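Local coordinates for Sca-family protein (Rickettsia rickettsii, PDB 4LQ8) that is a cytoplasmic rickettsial antigen, also called the 120 kDa antigen, and probably takes part in cell adhesion, represented here by its N-terminal head region, at residues D31-T37 / S236-V242; D179-T183 / T195-T200; K204-L208 / I334-Q340. All blocks are in the same frame, centred on the assembly; numbering follows the deposited sequence.

Contact 1 of 3, residues D31-T37 / S236-V242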
loop_
_atom_site.group_PDB
_atom_site.type_symbol
_atom_site.label_atom_id
_atom_site.label_comp_id
_atom_site.label_asym_id
_atom_site.label_seq_id
_atom_site.Cartn_x
_atom_site.Cartn_y
_atom_site.Cartn_z
ATOM N N ASP A 31 0.962 -10.064 -11.900
ATOM C CA ASP A 31 -0.245 -10.709 -11.407
ATOM C C ASP A 31 -0.468 -10.457 -9.935
ATOM O O ASP A 31 0.445 -10.016 -9.249
ATOM C CB ASP A 31 -0.145 -12.222 -11.651
ATOM C CG ASP A 31 -1.459 -12.903 -11.962
ATOM O OD1 ASP A 31 -2.541 -12.320 -11.623
ATOM O OD2 ASP A 31 -1.423 -14.020 -12.531
ATOM N N ASP A 32 -1.688 -10.757 -9.451
ATOM C CA ASP A 32 -2.023 -10.691 -8.042
ATOM C C ASP A 32 -1.401 -11.926 -7.419
ATOM O O ASP A 32 -1.360 -12.967 -8.065
ATOM C CB ASP A 32 -3.547 -10.692 -7.845
ATOM C CG ASP A 32 -4.264 -9.489 -8.435
ATOM O OD1 ASP A 32 -3.643 -8.409 -8.531
ATOM O OD2 ASP A 32 -5.435 -9.632 -8.824
ATOM N N GLY A 33 -0.892 -11.791 -6.203
ATOM C CA GLY A 33 -0.240 -12.867 -5.459
ATOM C C GLY A 33 -0.788 -13.039 -4.050
ATOM O O GLY A 33 -1.353 -12.102 -3.477
ATOM N N PHE A 34 -0.649 -14.256 -3.495
ATOM C CA PHE A 34 -1.139 -14.555 -2.148
ATOM C C PHE A 34 -0.318 -15.658 -1.510
ATOM O O PHE A 34 0.226 -16.511 -2.207
ATOM C CB PHE A 34 -2.624 -14.963 -2.175
ATOM C CG PHE A 34 -2.877 -16.415 -2.537
ATOM C CD1 PHE A 34 -2.716 -16.864 -3.847
ATOM C CD2 PHE A 34 -3.259 -17.333 -1.565
ATOM C CE1 PHE A 34 -2.907 -18.212 -4.171
ATOM C CE2 PHE A 34 -3.465 -18.676 -1.891
ATOM C CZ PHE A 34 -3.273 -19.109 -3.191
ATOM N N ILE A 35 -0.269 -15.641 -0.177
ATOM C CA ILE A 35 0.336 -16.631 0.695
ATOM C C ILE A 35 -0.700 -16.960 1.754
ATOM O O ILE A 35 -1.336 -16.049 2.285
ATOM C CB ILE A 35 1.634 -16.129 1.378
ATOM C CG1 ILE A 35 2.764 -15.997 0.371
ATOM C CG2 ILE A 35 2.038 -17.072 2.559
ATOM C CD1 ILE A 35 4.106 -15.608 0.950
ATOM N N VAL A 36 -0.843 -18.248 2.082
ATOM C CA VAL A 36 -1.687 -18.708 3.176
ATOM C C VAL A 36 -0.868 -19.713 3.969
ATOM O O VAL A 36 -0.256 -20.596 3.371
ATOM C CB VAL A 36 -3.033 -19.315 2.730
ATOM C CG1 VAL A 36 -3.902 -19.654 3.940
ATOM C CG2 VAL A 36 -3.776 -18.385 1.804
ATOM N N THR A 37 -0.817 -19.561 5.302
ATOM C CA THR A 37 -0.134 -20.497 6.208
ATOM C C THR A 37 -1.041 -20.777 7.408
ATOM O O THR A 37 -1.741 -19.870 7.863
ATOM C CB THR A 37 1.259 -19.986 6.649
ATOM O OG1 THR A 37 1.127 -18.744 7.331
ATOM C CG2 THR A 37 2.253 -19.843 5.492
ATOM N N SER A 236 -2.669 -17.384 8.761
ATOM C CA SER A 236 -2.085 -16.140 8.270
ATOM C C SER A 236 -2.354 -16.045 6.783
ATOM O O SER A 236 -2.551 -17.066 6.113
ATOM C CB SER A 236 -0.579 -16.121 8.516
ATOM O OG SER A 236 -0.298 -16.294 9.892
ATOM N N MET A 237 -2.338 -14.823 6.259
ATOM C CA MET A 237 -2.626 -14.559 4.861
ATOM C C MET A 237 -1.932 -13.277 4.427
ATOM O O MET A 237 -2.007 -12.274 5.127
ATOM C CB MET A 237 -4.159 -14.472 4.708
ATOM C CG MET A 237 -4.665 -14.010 3.366
ATOM S SD MET A 237 -6.484 -13.932 3.343
ATOM C CE MET A 237 -6.786 -12.514 4.332
ATOM N N HIS A 238 -1.255 -13.310 3.279
ATOM C CA HIS A 238 -0.616 -12.112 2.724
ATOM C C HIS A 238 -1.110 -11.938 1.306
ATOM O O HIS A 238 -1.154 -12.896 0.544
ATOM C CB HIS A 238 0.916 -12.185 2.779
ATOM C CG HIS A 238 1.431 -12.375 4.169
ATOM N ND1 HIS A 238 1.704 -11.296 4.991
ATOM C CD2 HIS A 238 1.689 -13.518 4.843
ATOM C CE1 HIS A 238 2.118 -11.818 6.128
ATOM N NE2 HIS A 238 2.121 -13.153 6.083
ATOM N N LEU A 239 -1.537 -10.722 0.981
ATOM C CA LEU A 239 -2.117 -10.402 -0.308
ATOM C C LEU A 239 -1.339 -9.341 -1.001
ATOM O O LEU A 239 -0.940 -8.362 -0.372
ATOM C CB LEU A 239 -3.561 -9.910 -0.126
ATOM C CG LEU A 239 -4.525 -10.827 0.663
ATOM C CD1 LEU A 239 -5.854 -10.116 0.870
ATOM C CD2 LEU A 239 -4.718 -12.182 -0.059
ATOM N N SER A 240 -1.105 -9.518 -2.314
ATOM C CA SER A 240 -0.398 -8.550 -3.165
ATOM C C SER A 240 -1.250 -8.321 -4.390
ATOM O O SER A 240 -1.308 -9.184 -5.251
ATOM C CB SER A 240 0.984 -9.066 -3.564
ATOM O OG SER A 240 1.875 -9.109 -2.462
ATOM N N MET A 241 -1.942 -7.179 -4.450
ATOM C CA MET A 241 -2.841 -6.823 -5.543
ATOM C C MET A 241 -2.200 -5.774 -6.428
ATOM O O MET A 241 -1.876 -4.676 -5.974
ATOM C CB MET A 241 -4.227 -6.386 -4.991
ATOM C CG MET A 241 -4.889 -7.452 -4.085
ATOM S SD MET A 241 -5.240 -9.041 -4.917
ATOM C CE MET A 241 -6.011 -9.938 -3.590
ATOM N N VAL A 242 -1.972 -6.140 -7.686
ATOM C CA VAL A 242 -1.290 -5.276 -8.645
ATOM C C VAL A 242 -2.128 -4.013 -8.998
ATOM O O VAL A 242 -3.369 -4.046 -9.041
ATOM C CB VAL A 242 -0.823 -6.080 -9.901
ATOM C CG1 VAL A 242 -2.003 -6.439 -10.825
ATOM C CG2 VAL A 242 0.273 -5.333 -10.665
#
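Asp32 lays its carboxylate over the backbone of Met241 and Val242. Its OD1 accepts a hydrogen bond from Val242 N at 2.9 Å, and its CG lies 3.7 Å from Met241 SD. The m rotamer brings the carboxylate to this side. OD2 is held by Trp171 and forms a salt bridge with Arg222. The aspartate thus closes the end of the pairing, where 31-32 are not yet strand.

From Gly33 onward the two strands run antiparallel, with axes 4.7 Å apart and 176° between their directions. Six backbone hydrogen bonds join the hydrogen-bonded pairs Gly33-Ser240, Ile35-His238 and Thr37-Ser236. They measure 2.8 to 3.1 Å from N to O, from Gly33 N to Ser240 O at one end to Thr37 N to Ser236 O at the other. Phe34 CA and Met237 CA add CA-H...O contacts of 3.2 Å to His238 O and Ile35 O.

One face carries Ile35 and His238. Ile35 CG2 meets the edge of the imidazole at His238 CD2, 4.2 Å away. The ring nitrogens are hydrogen-bonded to Asp63 and His262. The other face carries Phe34, Val36, Met237 and Leu239. Phe34 CB touches Leu239 CD2 at 4.1 Å, while the phenyl ring leads away.

The strand 236-245 is an inner strand of the mixed sheet. It pairs antiparallel with 33-37, with 258-265 and, elsewhere along its length, with 300-304. Helix 64-90 packs on the Ile35 and His238 face through Ile65, and strand 192-201 packs on the Met237 and Leu239 face.

Contact 2 of 3, residues D179-T183 / T195-T200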
loop_
_atom_site.group_PDB
_atom_site.type_symbol
_atom_site.label_atom_id
_atom_site.label_comp_id
_atom_site.label_asym_id
_atom_site.label_seq_id
_atom_site.Cartn_x
_atom_site.Cartn_y
_atom_site.Cartn_z
ATOM N N ASP A 179 -19.522 -7.762 -13.389
ATOM C CA ASP A 179 -18.514 -6.887 -12.773
ATOM C C ASP A 179 -17.823 -7.538 -11.559
ATOM O O ASP A 179 -17.035 -6.882 -10.890
ATOM C CB ASP A 179 -19.181 -5.556 -12.358
ATOM C CG ASP A 179 -20.364 -5.660 -11.386
ATOM O OD1 ASP A 179 -20.936 -6.753 -11.255
ATOM O OD2 ASP A 179 -20.718 -4.635 -10.768
ATOM N N LEU A 180 -18.128 -8.804 -11.256
ATOM C CA LEU A 180 -17.543 -9.445 -10.070
ATOM C C LEU A 180 -16.702 -10.650 -10.351
ATOM O O LEU A 180 -16.977 -11.417 -11.289
ATOM C CB LEU A 180 -18.621 -9.833 -9.030
ATOM C CG LEU A 180 -19.607 -8.736 -8.553
ATOM C CD1 LEU A 180 -20.711 -9.343 -7.658
ATOM C CD2 LEU A 180 -18.887 -7.611 -7.777
ATOM N N ARG A 181 -15.666 -10.820 -9.501
ATOM C CA ARG A 181 -14.819 -11.999 -9.411
ATOM C C ARG A 181 -14.635 -12.231 -7.928
ATOM O O ARG A 181 -14.741 -11.299 -7.131
ATOM C CB ARG A 181 -13.451 -11.848 -10.081
ATOM C CG ARG A 181 -13.432 -11.881 -11.599
ATOM C CD ARG A 181 -12.222 -11.067 -11.990
ATOM N NE ARG A 181 -11.182 -11.861 -12.591
ATOM C CZ ARG A 181 -9.887 -11.574 -12.586
ATOM N NH1 ARG A 181 -9.430 -10.517 -11.918
ATOM N NH2 ARG A 181 -9.032 -12.368 -13.197
ATOM N N ALA A 182 -14.367 -13.474 -7.555
ATOM C CA ALA A 182 -14.178 -13.846 -6.169
ATOM C C ALA A 182 -13.124 -14.909 -6.066
ATOM O O ALA A 182 -12.896 -15.645 -7.031
ATOM C CB ALA A 182 -15.490 -14.346 -5.574
ATOM N N THR A 183 -12.457 -14.978 -4.913
ATOM C CA THR A 183 -11.472 -16.020 -4.626
ATOM C C THR A 183 -11.621 -16.487 -3.186
ATOM O O THR A 183 -11.647 -15.670 -2.266
ATOM C CB THR A 183 -10.028 -15.628 -5.031
ATOM O OG1 THR A 183 -9.203 -16.792 -4.994
ATOM C CG2 THR A 183 -9.422 -14.519 -4.164
ATOM N N THR A 195 -13.237 -15.109 1.784
ATOM C CA THR A 195 -13.453 -15.060 0.351
ATOM C C THR A 195 -13.273 -13.594 -0.019
ATOM O O THR A 195 -13.793 -12.723 0.678
ATOM C CB THR A 195 -14.796 -15.672 -0.086
ATOM O OG1 THR A 195 -14.875 -17.004 0.417
ATOM C CG2 THR A 195 -14.948 -15.713 -1.616
ATOM N N LEU A 196 -12.461 -13.312 -1.052
ATOM C CA LEU A 196 -12.216 -11.928 -1.455
ATOM C C LEU A 196 -13.112 -11.585 -2.630
ATOM O O LEU A 196 -13.221 -12.376 -3.564
ATOM C CB LEU A 196 -10.735 -11.699 -1.826
ATOM C CG LEU A 196 -9.700 -11.955 -0.704
ATOM C CD1 LEU A 196 -8.311 -12.013 -1.284
ATOM C CD2 LEU A 196 -9.784 -10.876 0.375
ATOM N N ASN A 197 -13.805 -10.442 -2.546
ATOM C CA ASN A 197 -14.677 -9.958 -3.609
ATOM C C ASN A 197 -13.977 -8.842 -4.381
ATOM O O ASN A 197 -13.554 -7.869 -3.785
ATOM C CB ASN A 197 -16.005 -9.433 -3.038
ATOM C CG ASN A 197 -16.995 -9.049 -4.107
ATOM O OD1 ASN A 197 -17.509 -9.902 -4.850
ATOM N ND2 ASN A 197 -17.202 -7.743 -4.271
ATOM N N GLU A 198 -13.868 -8.989 -5.696
ATOM C CA GLU A 198 -13.279 -7.981 -6.574
ATOM C C GLU A 198 -14.416 -7.400 -7.438
ATOM O O GLU A 198 -15.025 -8.130 -8.222
ATOM C CB GLU A 198 -12.196 -8.616 -7.460
ATOM C CG GLU A 198 -11.486 -7.638 -8.378
ATOM C CD GLU A 198 -10.916 -8.297 -9.616
ATOM O OE1 GLU A 198 -11.720 -8.773 -10.450
ATOM O OE2 GLU A 198 -9.676 -8.353 -9.756
ATOM N N THR A 199 -14.670 -6.085 -7.303
ATOM C CA THR A 199 -15.679 -5.379 -8.092
ATOM C C THR A 199 -14.948 -4.552 -9.124
ATOM O O THR A 199 -14.123 -3.716 -8.753
ATOM C CB THR A 199 -16.571 -4.477 -7.199
ATOM O OG1 THR A 199 -17.126 -5.272 -6.156
ATOM C CG2 THR A 199 -17.716 -3.797 -7.994
ATOM N N THR A 200 -15.236 -4.785 -10.413
ATOM C CA THR A 200 -14.649 -3.985 -11.488
ATOM C C THR A 200 -15.697 -2.899 -11.847
ATOM O O THR A 200 -16.861 -3.216 -12.040
ATOM C CB THR A 200 -14.267 -4.868 -12.682
ATOM O OG1 THR A 200 -13.198 -5.707 -12.292
ATOM C CG2 THR A 200 -13.828 -4.064 -13.901
#
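Arg181 and Glu198 face each other as a hydrogen-bonded pair, and their rotamers bring the charged ends together. Glu198 is extended, with chi1 and chi2 both t. Arg181 starts from m at chi1, and its off-well chi3 of 112° turns the guanidinium so that the carboxylate lies at its edge. Arg181 NH1 and Glu198 OE2 form a salt bridge at 3.1 Å, whose hydrogen bond is weak. The stronger partner of Glu198 OE2 is Arg222, which also forms a salt bridge with it. On this same face Thr183, with chi1 t, sets CG2 3.9 Å from Leu196 CB, and its hydroxyl is hydrogen-bonded to Gln170 O.

On the other face, Leu180 takes the common mt rotamer. Its CD2 comes within 3.3 Å of Thr199 OG1 and 3.9 Å of Asn197 ND2. Ala182 CB reaches Thr195 CG2 at 4.2 Å.

The backbone is tightly joined. Thr183 O accepts from Leu196 N at 2.8 Å, and Asp179 O accepts from Thr200 N at 2.8 Å. The strands cross at 161°, twisted away from exactly antiparallel. This is a beta hairpin, strands 180-186 and 192-201, within an antiparallel sheet.

Contact 3 of 3, residues K204-L208 / I334-Q340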
loop_
_atom_site.group_PDB
_atom_site.type_symbol
_atom_site.label_atom_id
_atom_site.label_comp_id
_atom_site.label_asym_id
_atom_site.label_seq_id
_atom_site.Cartn_x
_atom_site.Cartn_y
_atom_site.Cartn_z
ATOM N N LYS A 204 -18.326 4.039 -14.749
ATOM C CA LYS A 204 -18.210 5.316 -14.060
ATOM C C LYS A 204 -16.895 6.016 -14.483
ATOM O O LYS A 204 -15.956 6.127 -13.681
ATOM C CB LYS A 204 -18.341 5.131 -12.530
ATOM C CG LYS A 204 -18.618 6.429 -11.812
ATOM C CD LYS A 204 -18.851 6.263 -10.318
ATOM C CE LYS A 204 -18.752 7.636 -9.687
ATOM N NZ LYS A 204 -19.239 7.636 -8.290
ATOM N N PRO A 205 -16.773 6.472 -15.755
ATOM C CA PRO A 205 -15.505 7.134 -16.152
ATOM C C PRO A 205 -15.315 8.452 -15.387
ATOM O O PRO A 205 -16.285 9.126 -14.986
ATOM C CB PRO A 205 -15.695 7.400 -17.653
ATOM C CG PRO A 205 -17.191 7.456 -17.849
ATOM C CD PRO A 205 -17.755 6.469 -16.863
ATOM N N PHE A 206 -14.052 8.802 -15.170
ATOM C CA PHE A 206 -13.682 10.061 -14.545
ATOM C C PHE A 206 -12.301 10.455 -15.035
ATOM O O PHE A 206 -11.534 9.596 -15.481
ATOM C CB PHE A 206 -13.746 9.973 -13.001
ATOM C CG PHE A 206 -12.772 9.022 -12.360
ATOM C CD1 PHE A 206 -11.505 9.454 -11.976
ATOM C CD2 PHE A 206 -13.112 7.688 -12.150
ATOM C CE1 PHE A 206 -10.597 8.572 -11.414
ATOM C CE2 PHE A 206 -12.201 6.804 -11.572
ATOM C CZ PHE A 206 -10.963 7.266 -11.172
ATOM N N THR A 207 -11.987 11.738 -14.940
ATOM C CA THR A 207 -10.688 12.285 -15.306
ATOM C C THR A 207 -9.971 12.808 -14.060
ATOM O O THR A 207 -10.572 13.455 -13.201
ATOM C CB THR A 207 -10.842 13.390 -16.374
ATOM O OG1 THR A 207 -11.355 12.798 -17.566
ATOM C CG2 THR A 207 -9.521 14.100 -16.687
ATOM N N LEU A 208 -8.678 12.531 -13.980
ATOM C CA LEU A 208 -7.820 13.034 -12.926
ATOM C C LEU A 208 -6.658 13.789 -13.575
ATOM O O LEU A 208 -6.546 13.825 -14.806
ATOM C CB LEU A 208 -7.370 11.920 -11.946
ATOM C CG LEU A 208 -6.773 10.643 -12.505
ATOM C CD1 LEU A 208 -5.326 10.879 -12.977
ATOM C CD2 LEU A 208 -6.793 9.533 -11.453
ATOM N N ILE A 334 -11.209 15.496 -8.974
ATOM C CA ILE A 334 -11.510 14.735 -10.188
ATOM C C ILE A 334 -12.738 15.311 -10.879
ATOM O O ILE A 334 -13.490 16.060 -10.260
ATOM C CB ILE A 334 -11.643 13.203 -9.978
ATOM C CG1 ILE A 334 -12.850 12.836 -9.075
ATOM C CG2 ILE A 334 -10.335 12.546 -9.498
ATOM C CD1 ILE A 334 -13.338 11.322 -9.327
ATOM N N ILE A 335 -12.941 14.935 -12.152
ATOM C CA ILE A 335 -14.114 15.278 -12.948
ATOM C C ILE A 335 -14.812 13.952 -13.223
ATOM O O ILE A 335 -14.215 13.068 -13.832
ATOM C CB ILE A 335 -13.746 15.997 -14.257
ATOM C CG1 ILE A 335 -12.735 17.154 -13.998
ATOM C CG2 ILE A 335 -15.017 16.476 -14.974
ATOM C CD1 ILE A 335 -12.037 17.768 -15.282
ATOM N N ILE A 336 -16.031 13.790 -12.741
ATOM C CA ILE A 336 -16.765 12.549 -12.942
ATOM C C ILE A 336 -17.643 12.697 -14.176
ATOM O O ILE A 336 -18.434 13.642 -14.246
ATOM C CB ILE A 336 -17.561 12.129 -11.662
ATOM C CG1 ILE A 336 -16.585 11.930 -10.468
ATOM C CG2 ILE A 336 -18.346 10.831 -11.924
ATOM C CD1 ILE A 336 -17.156 12.276 -9.123
ATOM N N GLY A 337 -17.515 11.758 -15.118
ATOM C CA GLY A 337 -18.308 11.783 -16.346
ATOM C C GLY A 337 -17.454 11.601 -17.583
ATOM O O GLY A 337 -16.306 11.200 -17.486
ATOM N N GLN A 338 -17.957 11.928 -18.751
ATOM C CA GLN A 338 -17.103 11.711 -19.913
ATOM C C GLN A 338 -16.220 12.907 -20.285
ATOM O O GLN A 338 -15.314 12.756 -21.100
ATOM C CB GLN A 338 -17.931 11.229 -21.091
ATOM C CG GLN A 338 -17.679 9.744 -21.310
ATOM C CD GLN A 338 -18.935 8.950 -21.495
ATOM O OE1 GLN A 338 -20.012 9.489 -21.759
ATOM N NE2 GLN A 338 -18.799 7.637 -21.408
ATOM N N GLY A 339 -16.419 14.029 -19.609
ATOM C CA GLY A 339 -15.704 15.283 -19.843
ATOM C C GLY A 339 -14.274 15.403 -19.369
ATOM O O GLY A 339 -13.910 14.879 -18.310
ATOM N N GLN A 340 -13.471 16.161 -20.161
ATOM C CA GLN A 340 -12.038 16.462 -19.979
ATOM C C GLN A 340 -11.177 15.220 -19.716
ATOM O O GLN A 340 -10.353 14.845 -20.552
ATOM C CB GLN A 340 -11.817 17.531 -18.899
ATOM C CG GLN A 340 -11.909 18.960 -19.411
ATOM C CD GLN A 340 -11.478 19.979 -18.375
ATOM O OE1 GLN A 340 -12.252 20.396 -17.501
ATOM N NE2 GLN A 340 -10.236 20.435 -18.472
HETATM O O HOH W 1 -13.627 11.349 -17.988
#
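Ile334 points toward 204-208 and packs its CD1 on Phe206 CD1 at 3.7 Å. Its CG2 lies 3.9 Å from Leu208 CB. Ile335 makes the hydrogen-bonded pair with Thr207: Ile335 N donates to Thr207 O at 3.0 Å, and Thr207 N donates to Ile335 O at 2.8 Å. Ile336 sits opposite Phe206 in a non-hydrogen-bonded pair. Its CG2 also meets Lys204 CE at 3.9 Å. Gly337 N then donates to Pro205 O at 2.9 Å. The positive phi of Gly337, 131°, would jam a side chain against the preceding carbonyl, so glycine fits this turn away from the strand. Its carbonyl O accepts from a water at 2.7 Å, and the same water lies 2.7 Å from Thr207 OG1. Gln338 NE2 comes within 3.9 Å of Pro205 CG. The chain then curls back, bringing Gly339 O within 3.4 Å of Thr207 OG1.

Strand 335-336 is an outermost strand of the antiparallel sheet. Strand 206-209 lies between it and 215-224, and Phe206 also packs on strands 282-285 and 292-297.

In the fold
Contacts 2 and 3 belong to the same six-stranded antiparallel sheet, whereas contact 1 lies in the mixed sheet. The two sheets meet between contacts 1 and 2, whose centres are 15 Å apart: Leu196 CD1 lies 3.8 Å from Leu239 CD1 and 3.9 Å from Met241 CE. Arg222 also connects them, forming salt bridges with both Asp32 and Glu198. Contact 3 is more remote. Its centre is 24 Å from that of contact 2 and 31 Å from that of contact 1, with nearest atoms of contacts 1 and 3 about 14 Å apart. In sequence, contact 2 is nested within the loop closed by contact 1, while contacts 1 and 3 interleave.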